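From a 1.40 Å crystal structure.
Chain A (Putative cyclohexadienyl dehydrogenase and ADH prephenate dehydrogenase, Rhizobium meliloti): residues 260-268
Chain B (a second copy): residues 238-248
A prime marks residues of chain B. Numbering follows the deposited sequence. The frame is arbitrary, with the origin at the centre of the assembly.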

# COMPACT_ATOMS: atom_id res chain seq x y z
N LEU A 260 -19.84 6.16 2.84
CA LEU A 260 -19.54 4.73 2.69
C LEU A 260 -19.99 3.92 3.92
O LEU A 260 -20.57 2.85 3.78
CB LEU A 260 -18.04 4.56 2.41
CG LEU A 260 -17.50 3.23 1.95
CD1 LEU A 260 -18.31 2.65 0.82
CD2 LEU A 260 -16.05 3.45 1.51
N GLN A 261 -19.75 4.45 5.12
CA GLN A 261 -20.18 3.83 6.34
C GLN A 261 -21.71 3.66 6.33
O GLN A 261 -22.22 2.59 6.77
CB GLN A 261 -19.73 4.66 7.53
CG GLN A 261 -19.91 4.04 8.89
CD GLN A 261 -21.25 4.38 9.49
OE1 GLN A 261 -22.10 5.04 8.86
NE2 GLN A 261 -21.46 3.93 10.73
N ARG A 262 -22.43 4.65 5.84
CA ARG A 262 -23.90 4.57 5.78
C ARG A 262 -24.34 3.49 4.77
O ARG A 262 -25.27 2.72 5.07
CB ARG A 262 -24.47 5.92 5.40
CG ARG A 262 -25.97 5.98 5.53
CD ARG A 262 -26.54 7.39 5.37
NE ARG A 262 -26.33 7.85 4.00
CZ ARG A 262 -25.49 8.81 3.62
NH1 ARG A 262 -24.76 9.49 4.51
NH2 ARG A 262 -25.38 9.11 2.32
N ALA A 263 -23.69 3.42 3.61
CA ALA A 263 -23.97 2.32 2.64
C ALA A 263 -23.74 0.93 3.26
O ALA A 263 -24.54 0.00 3.05
CB ALA A 263 -23.14 2.48 1.39
N ILE A 264 -22.69 0.78 4.07
CA ILE A 264 -22.47 -0.49 4.75
C ILE A 264 -23.56 -0.76 5.83
O ILE A 264 -24.14 -1.85 5.91
CB ILE A 264 -21.06 -0.56 5.36
CG1 ILE A 264 -19.99 -0.50 4.26
CG2 ILE A 264 -20.86 -1.84 6.14
CD1 ILE A 264 -18.56 -0.39 4.78
N ARG A 265 -23.86 0.26 6.63
CA ARG A 265 -24.92 0.17 7.62
C ARG A 265 -26.27 -0.24 7.03
O ARG A 265 -27.01 -1.01 7.69
CB ARG A 265 -25.13 1.54 8.34
CG ARG A 265 -24.36 1.76 9.62
CD ARG A 265 -24.86 2.96 10.48
NE ARG A 265 -24.62 4.27 9.83
CZ ARG A 265 -25.56 5.17 9.51
NH1 ARG A 265 -26.85 4.95 9.76
NH2 ARG A 265 -25.23 6.31 8.92
N TRP A 266 -26.59 0.27 5.83
CA TRP A 266 -27.90 0.04 5.22
C TRP A 266 -27.89 -1.07 4.20
O TRP A 266 -28.91 -1.32 3.52
CB TRP A 266 -28.38 1.34 4.58
CG TRP A 266 -28.74 2.41 5.58
CD1 TRP A 266 -28.88 2.26 6.93
CD2 TRP A 266 -29.14 3.75 5.29
NE1 TRP A 266 -29.29 3.45 7.51
CE2 TRP A 266 -29.45 4.38 6.51
CE3 TRP A 266 -29.22 4.49 4.11
CZ2 TRP A 266 -29.86 5.72 6.59
CZ3 TRP A 266 -29.63 5.83 4.20
CH2 TRP A 266 -29.95 6.42 5.43
N GLY A 267 -26.75 -1.76 4.07
CA GLY A 267 -26.67 -2.84 3.12
C GLY A 267 -26.92 -2.45 1.67
O GLY A 267 -27.52 -3.21 0.89
N ASP A 268 -26.42 -1.27 1.26
CA ASP A 268 -26.64 -0.79 -0.08
C ASP A 268 -25.57 -1.35 -1.03
O ASP A 268 -24.57 -0.67 -1.38
CB ASP A 268 -26.70 0.74 -0.12
CG ASP A 268 -27.18 1.26 -1.48
OD1 ASP A 268 -27.29 0.46 -2.46
OD2 ASP A 268 -27.44 2.47 -1.56
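Chain B (238-248) VCLHNKDAILE

The chain A stretch is the last part of a helix, 260-265, followed by a short loop that reaches Asp268. Chain B meets it with two helical segments: the end of one helix, 238-241, and the start of another, 243-248, with Asn242′ as the joint between them. Asn242′ leaves helical phi/psi (-124/37), so the chain turns there before the second helix sets off. That second helix runs nearly antiparallel to helix 260-265, at a crossing angle of -156°, with the axes 10.4 Å apart at closest approach. The nearest CA pairs fall on both helices of chain B: Gln261 lies nearest Leu247′ (CA to CA 7.2 Å), Ile264 nearest Cys239′ (CA to CA 6.3 Å), and Gly267 nearest Leu240′ (CA to CA 5.9 Å). Together the two stretches bury 410 Å².

Leu260 is buried but too far from this stretch of chain B to touch it, and contact begins one residue later. Gln261 points its CA-to-CB bond sideways, yet its amide end comes nearer the partner, with NE2 4.0 Å from Leu247′ CD2. An amide can serve two neighbours at once, and here it does: Gln261 NE2 donates to water 1 (NE2 to water O 3.0 Å), which in turn donates to Leu247′ O (water O to O 2.8 Å), while Gln261 OE1 accepts from Arg265 NE at 2.8 Å, one turn along the same helix. Arg262, directed away, and Ala263, out of reach, take no part.

Ile264 is the centre of the contact. Its CA-to-CB bond points toward chain B, and the stretch covers 106 Å² of it, more than of any other residue. A branched aliphatic side chain suits this place because it can fill an apolar pocket in more than one direction: Ile264 CD1 lies 4.0 Å from Ile246′ CG2 and 4.2 Å from Cys239′ SG, while Ile264 CG2 packs 3.9 Å from Leu247′ CD2. Beside these apolar contacts, water 2 donates to both Ile264 O (water O to O 2.8 Å) and Cys239′ O (water O to O 2.9 Å), joining two carbonyls that could not bond to each other directly.

Arg265 points away at its CA-to-CB bond, but its aliphatic part still serves the interface: Arg265 CG rests 3.6 Å from Leu247′ CD1, while Arg265 NE donates to Gln261 OE1. Its carbonyl receives a weak hydrogen bond from Lys243′, NZ to Arg265 O 3.2 Å. The lysine can span the distance because all four of its chi angles are t, so the chain is fully extended and its end comes nearer chain A, although its CA-to-CB bond points sideways.

Trp266 leaves helical phi/psi, and its CA-to-CB bond points away from chain B. Gly267 follows with a positive phi of 60°, a conformation that favours glycine; Gly267 O lies 3.7 Å from Leu240′ CD2, at the margin of the contact, and Gly267 stays exposed. Asp268, directed away, closes the stretch as the N-cap of the next helix.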

# COMPACT_ATOMS: atom_id res chain seq x y z
N VAL B 238 -18.06 -8.89 0.81
CA VAL B 238 -17.46 -8.82 2.15
C VAL B 238 -18.13 -7.75 3.03
O VAL B 238 -18.41 -7.99 4.22
CB VAL B 238 -15.93 -8.54 2.04
CG1 VAL B 238 -15.34 -8.25 3.40
CG2 VAL B 238 -15.21 -9.72 1.47
N CYS B 239 -18.37 -6.57 2.47
CA CYS B 239 -19.01 -5.50 3.23
C CYS B 239 -20.43 -5.86 3.66
O CYS B 239 -20.88 -5.46 4.75
CB CYS B 239 -19.07 -4.22 2.39
SG CYS B 239 -17.46 -3.43 2.16
N LEU B 240 -21.13 -6.58 2.81
CA LEU B 240 -22.52 -7.02 3.12
C LEU B 240 -22.54 -8.13 4.17
O LEU B 240 -23.51 -8.26 4.92
CB LEU B 240 -23.23 -7.54 1.86
CG LEU B 240 -23.55 -6.47 0.79
CD1 LEU B 240 -24.02 -7.10 -0.52
CD2 LEU B 240 -24.54 -5.44 1.30
N HIS B 241 -21.52 -8.96 4.20
CA HIS B 241 -21.49 -10.16 5.03
C HIS B 241 -20.58 -10.13 6.25
O HIS B 241 -20.62 -11.07 7.05
CB HIS B 241 -21.22 -11.38 4.12
CG HIS B 241 -22.39 -11.66 3.26
ND1 HIS B 241 -22.51 -11.31 1.95
CD2 HIS B 241 -23.59 -12.17 3.63
CE1 HIS B 241 -23.72 -11.65 1.52
NE2 HIS B 241 -24.39 -12.16 2.53
N ASN B 242 -19.82 -9.07 6.43
CA ASN B 242 -19.11 -8.87 7.71
C ASN B 242 -19.46 -7.51 8.32
O ASN B 242 -18.61 -6.85 8.91
CB ASN B 242 -17.58 -8.98 7.53
CG ASN B 242 -16.87 -9.25 8.85
OD1 ASN B 242 -17.47 -9.79 9.78
ND2 ASN B 242 -15.58 -8.96 8.91
N LYS B 243 -20.72 -7.11 8.16
CA LYS B 243 -21.17 -5.77 8.50
C LYS B 243 -20.82 -5.36 9.93
O LYS B 243 -20.26 -4.27 10.13
CB LYS B 243 -22.71 -5.71 8.29
CG LYS B 243 -23.37 -4.42 8.75
CD LYS B 243 -24.89 -4.64 8.76
CE LYS B 243 -25.62 -3.44 9.21
NZ LYS B 243 -27.06 -3.74 9.27
N ASP B 244 -21.19 -6.14 10.93
CA ASP B 244 -21.07 -5.68 12.29
C ASP B 244 -19.60 -5.44 12.70
O ASP B 244 -19.27 -4.40 13.28
CB ASP B 244 -21.79 -6.63 13.25
CG ASP B 244 -23.32 -6.42 13.29
OD1 ASP B 244 -23.92 -5.58 12.55
OD2 ASP B 244 -23.95 -7.12 14.10
N ALA B 245 -18.72 -6.37 12.33
CA ALA B 245 -17.30 -6.22 12.68
C ALA B 245 -16.66 -5.07 11.93
O ALA B 245 -15.87 -4.31 12.51
CB ALA B 245 -16.54 -7.49 12.44
N ILE B 246 -17.02 -4.92 10.66
CA ILE B 246 -16.54 -3.80 9.88
C ILE B 246 -16.96 -2.47 10.50
O ILE B 246 -16.17 -1.52 10.58
CB ILE B 246 -16.98 -3.94 8.40
CG1 ILE B 246 -16.16 -5.07 7.74
CG2 ILE B 246 -16.83 -2.63 7.66
CD1 ILE B 246 -16.63 -5.45 6.36
N LEU B 247 -18.24 -2.34 10.85
CA LEU B 247 -18.74 -1.08 11.40
C LEU B 247 -18.03 -0.76 12.71
O LEU B 247 -17.73 0.41 12.97
CB LEU B 247 -20.26 -1.12 11.60
CG LEU B 247 -21.05 -1.08 10.31
CD1 LEU B 247 -22.57 -1.29 10.52
CD2 LEU B 247 -20.84 0.20 9.52
N GLU B 248 -17.74 -1.78 13.53
CA GLU B 248 -17.00 -1.54 14.79
C GLU B 248 -15.60 -0.97 14.47
O GLU B 248 -15.18 0.03 15.10
CB GLU B 248 -16.87 -2.79 15.64
CG GLU B 248 -16.07 -2.63 16.94
O HOH W 1 -19.30 2.59 12.31
O HOH W 2 -23.61 -4.38 4.90